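LamCAT (Aquimarina sp., PDB 6M6P) probably hydrolyses laminarin, a storage beta-1,3-glucan, as a family 16 glycoside hydrolase that binds glucose units in its cleft. Local coordinates at residues A98-G103 against C114-I119; K71-K76 against N196-L201; A85-P90 against M223-V228. All coordinates share one frame; numbering follows the deposited sequence.

Contact 1: A98-G103 against C114-I119; sequences AFWMLG and CGAIDI. With GLC (alpha-D-glucopyranose), chain B.
Trp100 and Asp118 meet in the sugar-binding cleft, on neighbouring antiparallel strands whose short axes approach to 4.5 Å with N-to-C directions 165° apart. They form a non-hydrogen-bonded pair with side chains on the same face, side by side and pointing the same way; the indole and carboxylate planes are 8° apart. A bound glucose, GLC, lies against both side chains; Glu121 and Asn33 also hydrogen-bond it. The sugar's C6 lies over the centre of the indole, 3.5 Å from Trp100 CE2, while its O1 gives a hydrogen bond of 2.9 Å to Asp118 OD2. Chi1 of 55° places Trp100 CG between the backbone N and carbonyl carbon and turns the indole under the sugar. Asn202 OD1 accepts from Trp100 NE1, which probably restrains the rotation of the ring. On this face, Leu102 CD2 rests 3.7 Å from Ala116 CB. Between the Trp100-Asp118 and Leu102-Ala116 pairs, Met101 and Ile117 form the hydrogen-bonded pair, Met101 N to Ile117 O at 2.7 Å and Ile117 N to Met101 O at 2.9 Å. Where the chain turns at Ile119, away from the sugar, Ile119 CD1 makes a CH-pi contact over the Phe99 ring, 4.0 Å from its centroid and displaced toward the rim. The run from Ala116 to Glu121 fits the Glu-X-Asp-X-X-Glu active-site signature of family 16, with alanine first here, and its strand lines the cleft of a concanavalin-type beta-sandwich.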
loop_
_atom_site.group_PDB
_atom_site.type_symbol
_atom_site.label_atom_id
_atom_site.label_comp_id
_atom_site.label_asym_id
_atom_site.label_seq_id
_atom_site.Cartn_x
_atom_site.Cartn_y
_atom_site.Cartn_z
ATOM N N ALA A 98 0.715 4.527 1.142
ATOM C CA ALA A 98 0.209 3.158 1.337
ATOM C C ALA A 98 1.122 2.151 0.647
ATOM O O ALA A 98 1.610 2.405 -0.447
ATOM C CB ALA A 98 -1.195 3.057 0.823
ATOM N N PHE A 99 1.343 1.042 1.328
ATOM C CA PHE A 99 2.003 -0.169 0.815
ATOM C C PHE A 99 1.087 -1.347 1.136
ATOM O O PHE A 99 0.857 -1.619 2.298
ATOM C CB PHE A 99 3.360 -0.299 1.488
ATOM C CG PHE A 99 3.986 -1.648 1.321
ATOM C CD1 PHE A 99 3.985 -2.271 0.093
ATOM C CD2 PHE A 99 4.616 -2.262 2.383
ATOM C CE1 PHE A 99 4.594 -3.503 -0.069
ATOM C CE2 PHE A 99 5.232 -3.486 2.218
ATOM C CZ PHE A 99 5.217 -4.101 0.993
ATOM N N TRP A 100 0.511 -1.970 0.126
ATOM C CA TRP A 100 -0.662 -2.843 0.339
ATOM C C TRP A 100 -0.798 -3.851 -0.781
ATOM O O TRP A 100 0.032 -3.842 -1.716
ATOM C CB TRP A 100 -1.932 -1.999 0.496
ATOM C CG TRP A 100 -2.217 -1.042 -0.610
ATOM C CD1 TRP A 100 -1.425 -0.024 -1.052
ATOM C CD2 TRP A 100 -3.423 -0.978 -1.376
ATOM N NE1 TRP A 100 -2.055 0.657 -2.058
ATOM C CE2 TRP A 100 -3.282 0.095 -2.277
ATOM C CE3 TRP A 100 -4.614 -1.718 -1.389
ATOM C CZ2 TRP A 100 -4.293 0.445 -3.171
ATOM C CZ3 TRP A 100 -5.609 -1.373 -2.280
ATOM C CH2 TRP A 100 -5.446 -0.310 -3.162
ATOM N N MET A 101 -1.814 -4.698 -0.671
ATOM C CA MET A 101 -2.027 -5.823 -1.616
ATOM C C MET A 101 -3.515 -5.930 -1.946
ATOM O O MET A 101 -4.343 -5.648 -1.081
ATOM C CB MET A 101 -1.548 -7.149 -1.019
ATOM C CG MET A 101 -0.123 -7.116 -0.518
ATOM S SD MET A 101 0.458 -8.767 -0.055
ATOM C CE MET A 101 0.875 -9.470 -1.651
ATOM N N LEU A 102 -3.814 -6.302 -3.182
ATOM C CA LEU A 102 -5.178 -6.603 -3.660
ATOM C C LEU A 102 -5.177 -8.013 -4.245
ATOM O O LEU A 102 -4.152 -8.465 -4.787
ATOM C CB LEU A 102 -5.576 -5.583 -4.723
ATOM C CG LEU A 102 -6.173 -4.270 -4.229
ATOM C CD1 LEU A 102 -6.403 -3.337 -5.414
ATOM C CD2 LEU A 102 -7.476 -4.508 -3.458
ATOM N N GLY A 103 -6.298 -8.705 -4.124
ATOM C CA GLY A 103 -6.435 -10.042 -4.715
ATOM C C GLY A 103 -6.468 -9.935 -6.226
ATOM O O GLY A 103 -7.133 -9.013 -6.730
ATOM N N CYS A 114 -12.591 -9.120 -3.488
ATOM C CA CYS A 114 -11.231 -9.561 -3.880
ATOM C C CYS A 114 -10.334 -9.612 -2.651
ATOM O O CYS A 114 -9.424 -10.426 -2.647
ATOM C CB CYS A 114 -10.629 -8.642 -4.936
ATOM S SG CYS A 114 -10.483 -6.924 -4.401
ATOM N N GLY A 115 -10.570 -8.733 -1.682
ATOM C CA GLY A 115 -9.765 -8.628 -0.448
ATOM C C GLY A 115 -8.595 -7.667 -0.606
ATOM O O GLY A 115 -8.000 -7.612 -1.697
ATOM N N ALA A 116 -8.238 -6.944 0.458
ATOM C CA ALA A 116 -7.013 -6.131 0.473
ATOM C C ALA A 116 -6.258 -6.342 1.776
ATOM O O ALA A 116 -6.892 -6.414 2.849
ATOM C CB ALA A 116 -7.345 -4.691 0.245
ATOM N N ILE A 117 -4.941 -6.461 1.674
ATOM C CA ILE A 117 -4.054 -6.441 2.863
ATOM C C ILE A 117 -3.235 -5.148 2.805
ATOM O O ILE A 117 -2.322 -5.048 1.940
ATOM C CB ILE A 117 -3.157 -7.684 2.925
ATOM C CG1 ILE A 117 -3.934 -8.966 2.635
ATOM C CG2 ILE A 117 -2.424 -7.745 4.272
ATOM C CD1 ILE A 117 -3.049 -10.179 2.564
ATOM N N ASP A 118 -3.558 -4.178 3.663
ATOM C CA ASP A 118 -2.746 -2.949 3.814
ATOM C C ASP A 118 -1.589 -3.277 4.747
ATOM O O ASP A 118 -1.854 -3.540 5.944
ATOM C CB ASP A 118 -3.585 -1.795 4.342
ATOM C CG ASP A 118 -4.598 -1.294 3.332
ATOM O OD1 ASP A 118 -4.231 -0.393 2.501
ATOM O OD2 ASP A 118 -5.732 -1.793 3.370
ATOM N N ILE A 119 -0.364 -3.311 4.222
ATOM C CA ILE A 119 0.837 -3.602 5.050
ATOM C C ILE A 119 1.242 -2.340 5.820
ATOM O O ILE A 119 1.705 -2.437 6.961
ATOM C CB ILE A 119 1.961 -4.173 4.182
ATOM C CG1 ILE A 119 1.473 -5.452 3.480
ATOM C CG2 ILE A 119 3.225 -4.374 5.035
ATOM C CD1 ILE A 119 2.349 -5.930 2.360
HETATM C C1 GLC B . -7.440 0.355 1.538
HETATM C C2 GLC B . -8.633 1.074 0.921
HETATM C C3 GLC B . -8.383 1.451 -0.473
HETATM C C4 GLC B . -7.162 2.275 -0.495
HETATM C C5 GLC B . -5.971 1.501 0.050
HETATM C C6 GLC B . -4.660 2.324 0.042
HETATM O O1 GLC B . -7.317 -0.998 1.072
HETATM O O2 GLC B . -9.722 0.228 1.079
HETATM O O3 GLC B . -9.455 2.182 -0.981
HETATM O O4 GLC B . -6.852 2.728 -1.787
HETATM O O5 GLC B . -6.223 1.148 1.410
HETATM O O6 GLC B . -4.683 3.342 1.007
#

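Contact 2: K71-K76 against N196-L201; sequences KTQGRK and NFFILL
The end of a strand and the turn beyond it pair with strand 197-205, which strand 95-103 flanks on its other side, in the beta-sandwich of a family 16 hydrolase: Lys71 pairs with Leu200, and Gln73 lies over Phe198. The Lys71-Leu200 bridge is antiparallel and non-hydrogen-bonded, with CA atoms 4.2 Å apart. Thr72 N then reaches Ile199 O at 2.8 Å, in the carbonyl plane, and regular pairing stops. Beyond it the chain of 71-76 folds back in a turn in which Thr72 O accepts from both Arg75 N and Lys76 N. Where the turn leaves the sheet, Gln73 covers one face of the Phe198 ring. Its CB sits over the ring centre, 3.4 Å from the centroid, as a CH-pi contact. With CG anti to the backbone N (chi1 -175°) and the chain extended, the amide stacks, offset, over the rim at CZ, its plane 10° from that of the ring. Ile106 of helix 106-109 touches both side chains, so the stack is closed in by a third element. The amide is probably steadied at its oxygen: Lys71 NZ, which also forms a salt bridge with Glu23, donates to Gln73 OE1 at 2.9 Å, tilted 28° from the carbonyl plane.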
loop_
_atom_site.group_PDB
_atom_site.type_symbol
_atom_site.label_atom_id
_atom_site.label_comp_id
_atom_site.label_asym_id
_atom_site.label_seq_id
_atom_site.Cartn_x
_atom_site.Cartn_y
_atom_site.Cartn_z
ATOM N N LYS A 71 1.681 -0.920 -9.289
ATOM C CA LYS A 71 1.166 -2.226 -8.859
ATOM C C LYS A 71 1.893 -3.331 -9.610
ATOM O O LYS A 71 2.345 -3.147 -10.738
ATOM C CB LYS A 71 -0.337 -2.344 -9.114
ATOM C CG LYS A 71 -0.709 -2.448 -10.589
ATOM C CD LYS A 71 -2.186 -2.319 -10.852
ATOM C CE LYS A 71 -2.523 -2.180 -12.320
ATOM N NZ LYS A 71 -3.964 -1.890 -12.471
ATOM N N THR A 72 1.877 -4.503 -9.010
ATOM C CA THR A 72 2.593 -5.684 -9.512
ATOM C C THR A 72 1.597 -6.521 -10.330
ATOM O O THR A 72 2.012 -7.533 -10.873
ATOM C CB THR A 72 3.262 -6.279 -8.274
ATOM O OG1 THR A 72 4.656 -6.354 -8.517
ATOM C CG2 THR A 72 2.688 -7.613 -7.881
ATOM N N GLN A 73 0.338 -6.067 -10.434
ATOM C CA GLN A 73 -0.826 -6.800 -11.009
ATOM C C GLN A 73 -0.542 -7.291 -12.442
ATOM O O GLN A 73 -0.110 -6.509 -13.305
ATOM C CB GLN A 73 -2.090 -5.921 -10.970
ATOM C CG GLN A 73 -3.376 -6.619 -11.434
ATOM C CD GLN A 73 -4.607 -5.735 -11.429
ATOM O OE1 GLN A 73 -4.532 -4.505 -11.332
ATOM N NE2 GLN A 73 -5.770 -6.362 -11.551
ATOM N N GLY A 74 -0.878 -8.550 -12.702
ATOM C CA GLY A 74 -0.797 -9.170 -14.031
ATOM C C GLY A 74 0.621 -9.593 -14.353
ATOM O O GLY A 74 0.801 -10.206 -15.400
ATOM N N ARG A 75 1.588 -9.286 -13.490
ATOM C CA ARG A 75 3.002 -9.708 -13.661
ATOM C C ARG A 75 3.390 -10.623 -12.498
ATOM O O ARG A 75 3.940 -11.689 -12.773
ATOM C CB ARG A 75 3.929 -8.491 -13.775
ATOM C CG ARG A 75 3.700 -7.618 -15.010
ATOM C CD ARG A 75 4.765 -7.704 -16.109
ATOM N NE ARG A 75 5.964 -8.498 -15.781
ATOM C CZ ARG A 75 6.119 -9.817 -16.002
ATOM N NH1 ARG A 75 5.162 -10.527 -16.576
ATOM N NH2 ARG A 75 7.245 -10.428 -15.658
ATOM N N LYS A 76 3.150 -10.221 -11.243
ATOM C CA LYS A 76 3.597 -10.997 -10.052
ATOM C C LYS A 76 2.496 -11.013 -8.998
ATOM O O LYS A 76 1.963 -9.956 -8.678
ATOM C CB LYS A 76 4.892 -10.406 -9.489
ATOM C CG LYS A 76 6.089 -10.516 -10.418
ATOM C CD LYS A 76 6.544 -11.946 -10.656
ATOM C CE LYS A 76 7.667 -12.024 -11.670
ATOM N NZ LYS A 76 8.694 -13.018 -11.272
ATOM N N ASN A 196 -4.258 -15.594 -4.556
ATOM C CA ASN A 196 -3.080 -14.804 -4.960
ATOM C C ASN A 196 -3.409 -13.320 -4.766
ATOM O O ASN A 196 -4.538 -12.893 -5.041
ATOM C CB ASN A 196 -2.640 -15.149 -6.381
ATOM C CG ASN A 196 -1.728 -16.356 -6.445
ATOM O OD1 ASN A 196 -0.550 -16.234 -6.761
ATOM N ND2 ASN A 196 -2.243 -17.520 -6.130
ATOM N N PHE A 197 -2.438 -12.562 -4.281
ATOM C CA PHE A 197 -2.535 -11.093 -4.123
ATOM C C PHE A 197 -1.314 -10.438 -4.764
ATOM O O PHE A 197 -0.184 -10.974 -4.665
ATOM C CB PHE A 197 -2.590 -10.717 -2.647
ATOM C CG PHE A 197 -3.940 -10.840 -1.994
ATOM C CD1 PHE A 197 -4.545 -12.075 -1.848
ATOM C CD2 PHE A 197 -4.566 -9.731 -1.448
ATOM C CE1 PHE A 197 -5.765 -12.192 -1.206
ATOM C CE2 PHE A 197 -5.788 -9.846 -0.815
ATOM C CZ PHE A 197 -6.387 -11.079 -0.693
ATOM N N PHE A 198 -1.531 -9.308 -5.418
ATOM C CA PHE A 198 -0.427 -8.496 -5.959
ATOM C C PHE A 198 -0.182 -7.309 -5.029
ATOM O O PHE A 198 -1.005 -7.007 -4.148
ATOM C CB PHE A 198 -0.714 -8.054 -7.390
ATOM C CG PHE A 198 -1.949 -7.223 -7.558
ATOM C CD1 PHE A 198 -1.899 -5.853 -7.418
ATOM C CD2 PHE A 198 -3.145 -7.820 -7.931
ATOM C CE1 PHE A 198 -3.045 -5.095 -7.622
ATOM C CE2 PHE A 198 -4.293 -7.067 -8.102
ATOM C CZ PHE A 198 -4.243 -5.703 -7.953
ATOM N N ILE A 199 0.941 -6.656 -5.262
ATOM C CA ILE A 199 1.478 -5.573 -4.421
ATOM C C ILE A 199 1.139 -4.240 -5.079
ATOM O O ILE A 199 1.102 -4.147 -6.320
ATOM C CB ILE A 199 2.983 -5.783 -4.221
ATOM C CG1 ILE A 199 3.239 -6.959 -3.280
ATOM C CG2 ILE A 199 3.632 -4.508 -3.722
ATOM C CD1 ILE A 199 4.708 -7.328 -3.101
ATOM N N LEU A 200 0.885 -3.242 -4.246
ATOM C CA LEU A 200 0.758 -1.833 -4.677
ATOM C C LEU A 200 1.623 -0.928 -3.798
ATOM O O LEU A 200 1.852 -1.227 -2.602
ATOM C CB LEU A 200 -0.702 -1.392 -4.611
ATOM C CG LEU A 200 -1.699 -2.172 -5.466
ATOM C CD1 LEU A 200 -2.413 -3.224 -4.636
ATOM C CD2 LEU A 200 -2.711 -1.216 -6.080
ATOM N N LEU A 201 2.093 0.144 -4.412
ATOM C CA LEU A 201 2.694 1.311 -3.733
ATOM C C LEU A 201 1.995 2.559 -4.252
ATOM O O LEU A 201 1.861 2.707 -5.476
ATOM C CB LEU A 201 4.187 1.365 -4.070
ATOM C CG LEU A 201 5.060 0.359 -3.330
ATOM C CD1 LEU A 201 6.486 0.391 -3.871
ATOM C CD2 LEU A 201 5.031 0.646 -1.826
#

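Contact 3: A85-P90 against M223-V228; sequences ARIAMP and MLVDYV. With CA (calcium ion), chain C.
A beta bulge that carries a calcium site joins these strands, with Arg86 facing both Asp226 and Tyr227. The register shows it: Ala85 pairs with Val228 and Ile87 with Val225, so two steps on 85-90 match three on 223-228. Asp226 N bonds to Arg86 O at 2.9 Å, and a longer bond of 3.3 Å runs from Arg86 N to Tyr227 O. The bulge turns Asp226 so that its backbone O, 2.2 Å away, and its carboxylate OD1, 2.6 Å away, both bind the calcium ion; Glu11 O, Gly49 O and a water are further ligands. The other carboxylate oxygen, OD2, takes a salt bridge of 2.8 Å from Arg86 NH1. Chi1 of -176°, with the chain extended, swings the guanidinium out to it. The oxygen lies close to the guanidinium plane, but the nitrogen comes from above the carboxylate plane, the two groups being turned 66° apart. Sharing its oxygens between metal and arginine probably steadies the carboxylate. Arg86 CB lies over one face of the Tyr227 ring, toward its rim, 3.8 Å from the centroid. Past the bulge, regular pairing resumes: Ala88 and Leu224 exchange two nearly straight bonds, Leu224 N to Ala88 O being 2.7 Å. A bulge residue that gives the calcium ion both its carbonyl and its carboxylate is consistent with the calcium sites found in several family 16 beta-sandwiches.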
loop_
_atom_site.group_PDB
_atom_site.type_symbol
_atom_site.label_atom_id
_atom_site.label_comp_id
_atom_site.label_asym_id
_atom_site.label_seq_id
_atom_site.Cartn_x
_atom_site.Cartn_y
_atom_site.Cartn_z
ATOM N N ALA A 85 8.715 -4.084 2.843
ATOM C CA ALA A 85 9.334 -2.919 2.182
ATOM C C ALA A 85 9.961 -2.036 3.251
ATOM O O ALA A 85 9.364 -1.888 4.341
ATOM C CB ALA A 85 8.321 -2.158 1.359
ATOM N N ARG A 86 11.099 -1.447 2.904
ATOM C CA ARG A 86 11.794 -0.417 3.708
ATOM C C ARG A 86 11.442 0.945 3.121
ATOM O O ARG A 86 11.787 1.206 1.967
ATOM C CB ARG A 86 13.289 -0.704 3.710
ATOM C CG ARG A 86 14.086 0.234 4.592
ATOM C CD ARG A 86 15.457 -0.341 4.844
ATOM N NE ARG A 86 16.138 0.498 5.802
ATOM C CZ ARG A 86 17.053 1.423 5.514
ATOM N NH1 ARG A 86 17.453 1.627 4.269
ATOM N NH2 ARG A 86 17.571 2.141 6.496
ATOM N N ILE A 87 10.737 1.754 3.899
ATOM C CA ILE A 87 10.033 2.969 3.406
ATOM C C ILE A 87 10.361 4.164 4.300
ATOM O O ILE A 87 10.315 4.019 5.549
ATOM C CB ILE A 87 8.514 2.727 3.362
ATOM C CG1 ILE A 87 8.163 1.603 2.393
ATOM C CG2 ILE A 87 7.787 4.029 3.052
ATOM C CD1 ILE A 87 6.681 1.265 2.346
ATOM N N ALA A 88 10.596 5.313 3.678
ATOM C CA ALA A 88 10.587 6.623 4.357
ATOM C C ALA A 88 9.558 7.505 3.659
ATOM O O ALA A 88 9.618 7.637 2.440
ATOM C CB ALA A 88 11.960 7.216 4.340
ATOM N N MET A 89 8.607 8.048 4.408
ATOM C CA MET A 89 7.409 8.697 3.818
ATOM C C MET A 89 7.227 10.072 4.430
ATOM O O MET A 89 7.595 10.332 5.578
ATOM C CB MET A 89 6.147 7.850 4.047
ATOM C CG MET A 89 5.621 7.873 5.476
ATOM S SD MET A 89 4.504 6.523 5.852
ATOM C CE MET A 89 5.669 5.225 6.234
ATOM N N PRO A 90 6.630 11.004 3.673
ATOM C CA PRO A 90 6.403 12.342 4.190
ATOM C C PRO A 90 5.280 12.322 5.232
ATOM O O PRO A 90 4.543 11.342 5.348
ATOM C CB PRO A 90 6.050 13.149 2.935
ATOM C CG PRO A 90 5.394 12.135 2.034
ATOM C CD PRO A 90 6.107 10.824 2.314
ATOM N N MET A 223 8.191 10.204 -1.105
ATOM C CA MET A 223 8.222 8.898 -0.417
ATOM C C MET A 223 9.360 8.075 -1.015
ATOM O O MET A 223 9.377 7.883 -2.240
ATOM C CB MET A 223 6.906 8.151 -0.577
ATOM C CG MET A 223 6.980 6.782 0.032
ATOM S SD MET A 223 5.423 5.875 0.060
ATOM C CE MET A 223 4.545 6.618 -1.299
ATOM N N LEU A 224 10.262 7.580 -0.178
ATOM C CA LEU A 224 11.421 6.795 -0.652
ATOM C C LEU A 224 11.229 5.333 -0.251
ATOM O O LEU A 224 10.838 5.064 0.878
ATOM C CB LEU A 224 12.699 7.415 -0.092
ATOM C CG LEU A 224 13.419 8.366 -1.051
ATOM C CD1 LEU A 224 12.703 9.703 -1.168
ATOM C CD2 LEU A 224 14.865 8.576 -0.610
ATOM N N VAL A 225 11.447 4.432 -1.193
ATOM C CA VAL A 225 11.349 2.961 -0.990
ATOM C C VAL A 225 12.716 2.375 -1.329
ATOM O O VAL A 225 13.085 2.378 -2.492
ATOM C CB VAL A 225 10.207 2.341 -1.816
ATOM C CG1 VAL A 225 10.020 0.864 -1.504
ATOM C CG2 VAL A 225 8.902 3.094 -1.575
ATOM N N ASP A 226 13.456 1.945 -0.306
ATOM C CA ASP A 226 14.763 1.277 -0.459
ATOM C C ASP A 226 14.547 -0.040 -1.215
ATOM O O ASP A 226 15.346 -0.338 -2.123
ATOM C CB ASP A 226 15.445 1.084 0.894
ATOM C CG ASP A 226 16.901 0.658 0.792
ATOM O OD1 ASP A 226 17.420 0.660 -0.339
ATOM O OD2 ASP A 226 17.500 0.295 1.850
ATOM N N TYR A 227 13.526 -0.819 -0.860
ATOM C CA TYR A 227 13.286 -2.134 -1.510
ATOM C C TYR A 227 11.882 -2.649 -1.220
ATOM O O TYR A 227 11.268 -2.211 -0.288
ATOM C CB TYR A 227 14.334 -3.137 -1.047
ATOM C CG TYR A 227 14.331 -3.442 0.428
ATOM C CD1 TYR A 227 13.351 -4.241 0.989
ATOM C CD2 TYR A 227 15.342 -2.978 1.251
ATOM C CE1 TYR A 227 13.351 -4.534 2.345
ATOM C CE2 TYR A 227 15.374 -3.281 2.601
ATOM C CZ TYR A 227 14.373 -4.062 3.150
ATOM O OH TYR A 227 14.405 -4.372 4.477
ATOM N N VAL A 228 11.407 -3.557 -2.052
ATOM C CA VAL A 228 10.242 -4.449 -1.767
ATOM C C VAL A 228 10.680 -5.909 -1.963
ATOM O O VAL A 228 11.440 -6.178 -2.927
ATOM C CB VAL A 228 9.046 -4.097 -2.662
ATOM C CG1 VAL A 228 7.805 -4.869 -2.260
ATOM C CG2 VAL A 228 8.789 -2.601 -2.627
HETATM CA CA CA C . 17.454 -0.235 -2.755
HETATM O O HOH W 1 18.547 -2.504 -1.657
#

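How the contacts relate
Contacts 1 and 2 are neighbours in one sheet, their centres about 9 Å apart: strand 197-205 runs beside strand 95-103, and Trp100 O lies 2.7 Å from Leu200 N as a probable hydrogen bond. Contact 3 has its centre about 17 Å from each of them and meets both through the hydrophobic core, where Phe99 CE2 lies 3.5 Å from Ala85 CB and Ile199 CD1 lies 4.0 Å from Val228 CG1. Contact 1 holds the glucose GLC directly; the Leu200 side chain of contact 2 is about 6 Å from a bound beta-glucose, and Met223 of contact 3 about 10 Å from GLC. The calcium ion is about 13 Å from the Phe99 side chain.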